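PDB 1VQY: hypothetical protein AGR_pAT_315, which is of unknown function but belongs to the NIPSNAP family, whose members share the dimeric alpha+beta barrel type of fold. Local coordinates for residues 18-23 with 28-33. Residues are numbered along the deposited sequence; the frame is centred on the assembly and turned at random.
Sequences RIYRIR and QEYLKL
Tyr30 holds CG anti to its own backbone N (chi1 178°), and its ring reaches from the helix towards the strand. Ile22 answers from the strand with both of its torsions near -50°, which brings CD1 over the tyrosine. The methyl sits on one face of the Tyr30 ring, displaced towards the rim. CD1 of Ile22 lies 4.1 Å from the centroid of the Tyr30 ring, 24° off the ring normal, a CH-pi contact. The nearest ring atom is CD2 of Tyr30, 3.8 Å from CD1 of Ile22.

The far end of Tyr30 meets a second strand residue, Tyr20. OH of Tyr30 comes to the edge of the Tyr20 ring, close to its plane, 3.4 Å from CD2 of Tyr20. The two tyrosine side chains cross at about a right angle. No hydrogen bond joins the two segments. The Tyr30 hydroxyl is instead hydrogen-bonded to OH of Tyr52 on strand 49-55.

The segments belong to strand 14-22 and helix 27-46, the first beta-alpha unit of a ferredoxin-like alpha+beta fold, consistent with the dimeric alpha+beta barrel clan. The helix packs on one face of the four-stranded antiparallel sheet, and all three touching residues are buried. Val63 of the adjacent strand touches both Ile22 and Tyr30, while Leu95 and Leu98 also pack against Tyr30.

NE and NH2 of Arg18 both donate hydrogen bonds to OH of Tyr20. NE of Arg18 lies 2.8 Å from OH of Tyr20, and NH2 of Arg18 is 2.9 Å from the same oxygen. The hydroxyl is nearly in the guanidinium plane. Both bonds are bent because they converge on one oxygen, yet together they should restrain the phenol end. Arg18 NH1 makes a salt bridge to Glu16, and His65 packs edge-to-face with the Tyr20 ring.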
ATOM      1  N   ARG B  18      -6.177 -16.881   2.247  1.00 16.52           N
ATOM      2  CA  ARG B  18      -6.478 -16.226   0.980  1.00 17.59           C
ATOM      3  C   ARG B  18      -7.433 -15.050   1.189  1.00 18.55           C
ATOM      4  O   ARG B  18      -8.370 -15.127   1.958  1.00 19.15           O
ATOM      5  CB  ARG B  18      -7.059 -17.235   0.006  1.00 18.02           C
ATOM      6  CG  ARG B  18      -6.131 -18.432  -0.169  1.00 17.83           C
ATOM      7  CD  ARG B  18      -6.756 -19.525  -0.976  1.00 16.62           C
ATOM      8  NE  ARG B  18      -6.977 -19.110  -2.355  1.00 17.64           N
ATOM      9  CZ  ARG B  18      -6.058 -19.112  -3.324  1.00 19.99           C
ATOM     10  NH1 ARG B  18      -4.801 -19.522  -3.106  1.00 17.68           N
ATOM     11  NH2 ARG B  18      -6.412 -18.709  -4.541  1.00 15.47           N
ATOM     12  N   ILE B  19      -7.150 -13.941   0.515  1.00 20.49           N
ATOM     13  CA  ILE B  19      -7.757 -12.643   0.821  1.00 20.57           C
ATOM     14  C   ILE B  19      -8.105 -12.054  -0.512  1.00 18.89           C
ATOM     15  O   ILE B  19      -7.209 -11.717  -1.273  1.00 18.74           O
ATOM     16  CB  ILE B  19      -6.768 -11.703   1.590  1.00 19.54           C
ATOM     17  CG1 ILE B  19      -6.295 -12.372   2.878  1.00 22.66           C
ATOM     18  CG2 ILE B  19      -7.419 -10.380   1.956  1.00 19.06           C
ATOM     19  CD1 ILE B  19      -5.022 -11.772   3.446  1.00 25.31           C
ATOM     20  N   TYR B  20      -9.398 -12.001  -0.825  1.00 18.86           N
ATOM     21  CA  TYR B  20      -9.844 -11.507  -2.121  1.00 20.23           C
ATOM     22  C   TYR B  20     -10.591 -10.207  -1.931  1.00 20.43           C
ATOM     23  O   TYR B  20     -11.404 -10.115  -1.006  1.00 19.89           O
ATOM     24  CB  TYR B  20     -10.807 -12.486  -2.801  1.00 21.55           C
ATOM     25  CG  TYR B  20     -10.318 -13.900  -3.002  1.00 20.51           C
ATOM     26  CD1 TYR B  20      -8.953 -14.209  -3.028  1.00 24.82           C
ATOM     27  CD2 TYR B  20     -11.223 -14.919  -3.229  1.00 23.49           C
ATOM     28  CE1 TYR B  20      -8.512 -15.507  -3.234  1.00 20.40           C
ATOM     29  CE2 TYR B  20     -10.798 -16.211  -3.449  1.00 25.73           C
ATOM     30  CZ  TYR B  20      -9.436 -16.498  -3.442  1.00 21.34           C
ATOM     31  OH  TYR B  20      -9.021 -17.780  -3.645  1.00 20.72           O
ATOM     32  N   ARG B  21     -10.315  -9.219  -2.791  1.00 19.15           N
ATOM     33  CA  ARG B  21     -11.171  -8.040  -2.913  1.00 19.41           C
ATOM     34  C   ARG B  21     -12.145  -8.310  -4.028  1.00 17.44           C
ATOM     35  O   ARG B  21     -11.750  -8.525  -5.176  1.00 17.65           O
ATOM     36  CB  ARG B  21     -10.375  -6.757  -3.188  1.00 20.19           C
ATOM     37  CG  ARG B  21     -11.221  -5.536  -3.620  1.00 21.78           C
ATOM     38  CD  ARG B  21     -10.535  -4.140  -3.302  1.00 25.19           C
ATOM     39  NE  ARG B  21      -9.178  -3.996  -3.833  1.00 28.52           N
ATOM     40  N   ILE B  22     -13.432  -8.306  -3.681  1.00 17.72           N
ATOM     41  CA  ILE B  22     -14.517  -8.559  -4.638  1.00 17.28           C
ATOM     42  C   ILE B  22     -14.975  -7.272  -5.319  1.00 16.00           C
ATOM     43  O   ILE B  22     -14.965  -6.200  -4.736  1.00 13.55           O
ATOM     44  CB  ILE B  22     -15.715  -9.240  -3.935  1.00 17.62           C
ATOM     45  CG1 ILE B  22     -15.232 -10.461  -3.138  1.00 17.77           C
ATOM     46  CG2 ILE B  22     -16.798  -9.631  -4.942  1.00 16.70           C
ATOM     47  CD1 ILE B  22     -14.291 -11.388  -3.928  1.00 19.14           C
ATOM     48  N   ARG B  23     -15.382  -7.394  -6.572  1.00 18.38           N
ATOM     49  CA  ARG B  23     -15.851  -6.248  -7.341  1.00 19.52           C
ATOM     50  C   ARG B  23     -17.136  -5.699  -6.721  1.00 19.33           C
ATOM     51  O   ARG B  23     -18.005  -6.469  -6.268  1.00 18.84           O
ATOM     52  CB  ARG B  23     -16.028  -6.625  -8.823  1.00 19.53           C
ATOM     53  CG  ARG B  23     -14.669  -6.845  -9.529  1.00 24.16           C
ATOM     54  CD  ARG B  23     -14.804  -7.188 -11.016  1.00 23.91           C
ATOM     55  N   GLN B  28     -22.823 -10.648  -2.930  1.00 18.45           N
ATOM     56  CA  GLN B  28     -23.858 -11.669  -2.763  1.00 19.92           C
ATOM     57  C   GLN B  28     -23.815 -12.720  -3.863  1.00 19.67           C
ATOM     58  O   GLN B  28     -24.166 -13.874  -3.629  1.00 19.34           O
ATOM     59  CB  GLN B  28     -25.254 -11.044  -2.677  1.00 20.46           C
ATOM     60  CG  GLN B  28     -25.462 -10.153  -1.438  1.00 26.54           C
ATOM     61  CD  GLN B  28     -25.116 -10.850  -0.124  1.00 32.86           C
ATOM     62  OE1 GLN B  28     -25.610 -11.945   0.163  1.00 30.20           O
ATOM     63  NE2 GLN B  28     -24.243 -10.222   0.672  1.00 31.16           N
ATOM     64  N   GLU B  29     -23.394 -12.322  -5.054  1.00 20.43           N
ATOM     65  CA  GLU B  29     -23.220 -13.265  -6.166  1.00 22.21           C
ATOM     66  C   GLU B  29     -22.015 -14.186  -5.906  1.00 20.27           C
ATOM     67  O   GLU B  29     -22.110 -15.405  -6.055  1.00 18.72           O
ATOM     68  CB  GLU B  29     -23.050 -12.494  -7.470  1.00 21.59           C
ATOM     69  CG  GLU B  29     -23.200 -13.321  -8.731  1.00 27.73           C
ATOM     70  CD  GLU B  29     -22.993 -12.490 -10.005  1.00 27.85           C
ATOM     71  OE1 GLU B  29     -23.177 -11.249  -9.961  1.00 35.10           O
ATOM     72  OE2 GLU B  29     -22.636 -13.087 -11.050  1.00 36.22           O
ATOM     73  N   TYR B  30     -20.892 -13.591  -5.501  1.00 19.11           N
ATOM     74  CA  TYR B  30     -19.709 -14.347  -5.073  1.00 19.04           C
ATOM     75  C   TYR B  30     -20.080 -15.382  -4.015  1.00 18.77           C
ATOM     76  O   TYR B  30     -19.802 -16.562  -4.172  1.00 18.19           O
ATOM     77  CB  TYR B  30     -18.626 -13.421  -4.494  1.00 18.09           C
ATOM     78  CG  TYR B  30     -17.429 -14.186  -4.012  1.00 18.52           C
ATOM     79  CD1 TYR B  30     -17.392 -14.710  -2.707  1.00 19.89           C
ATOM     80  CD2 TYR B  30     -16.337 -14.427  -4.850  1.00 19.46           C
ATOM     81  CE1 TYR B  30     -16.296 -15.431  -2.250  1.00 16.98           C
ATOM     82  CE2 TYR B  30     -15.233 -15.161  -4.400  1.00 17.79           C
ATOM     83  CZ  TYR B  30     -15.232 -15.670  -3.103  1.00 16.65           C
ATOM     84  OH  TYR B  30     -14.167 -16.407  -2.622  1.00 19.56           O
ATOM     85  N   LEU B  31     -20.705 -14.909  -2.939  1.00 18.11           N
ATOM     86  CA  LEU B  31     -21.128 -15.753  -1.840  1.00 17.45           C
ATOM     87  C   LEU B  31     -22.072 -16.876  -2.235  1.00 17.27           C
ATOM     88  O   LEU B  31     -21.964 -17.996  -1.721  1.00 16.35           O
ATOM     89  CB  LEU B  31     -21.794 -14.893  -0.770  1.00 17.14           C
ATOM     90  CG  LEU B  31     -20.837 -14.055   0.068  1.00 17.78           C
ATOM     91  CD1 LEU B  31     -21.655 -13.260   1.089  1.00 17.58           C
ATOM     92  CD2 LEU B  31     -19.724 -14.924   0.746  1.00 14.51           C
ATOM     93  N   LYS B  32     -22.999 -16.564  -3.139  1.00 18.43           N
ATOM     94  CA  LYS B  32     -24.019 -17.504  -3.564  1.00 18.79           C
ATOM     95  C   LYS B  32     -23.395 -18.645  -4.347  1.00 18.37           C
ATOM     96  O   LYS B  32     -23.752 -19.808  -4.154  1.00 19.92           O
ATOM     97  CB  LYS B  32     -25.088 -16.811  -4.418  1.00 18.72           C
ATOM     98  CG  LYS B  32     -26.145 -17.772  -4.941  1.00 19.73           C
ATOM     99  CD  LYS B  32     -27.174 -17.120  -5.848  1.00 21.54           C
ATOM    100  CE  LYS B  32     -28.452 -17.973  -5.854  1.00 23.46           C
ATOM    101  NZ  LYS B  32     -29.481 -17.468  -6.790  1.00 35.07           N
ATOM    102  N   LEU B  33     -22.493 -18.307  -5.251  1.00 17.54           N
ATOM    103  CA  LEU B  33     -21.741 -19.326  -5.974  1.00 18.85           C
ATOM    104  C   LEU B  33     -20.982 -20.269  -5.044  1.00 17.60           C
ATOM    105  O   LEU B  33     -21.011 -21.485  -5.230  1.00 17.33           O
ATOM    106  CB  LEU B  33     -20.754 -18.675  -6.947  1.00 19.81           C
ATOM    107  CG  LEU B  33     -21.422 -18.193  -8.225  1.00 19.85           C
ATOM    108  CD1 LEU B  33     -20.494 -17.239  -8.943  1.00 22.76           C
ATOM    109  CD2 LEU B  33     -21.805 -19.371  -9.109  1.00 21.96           C
TER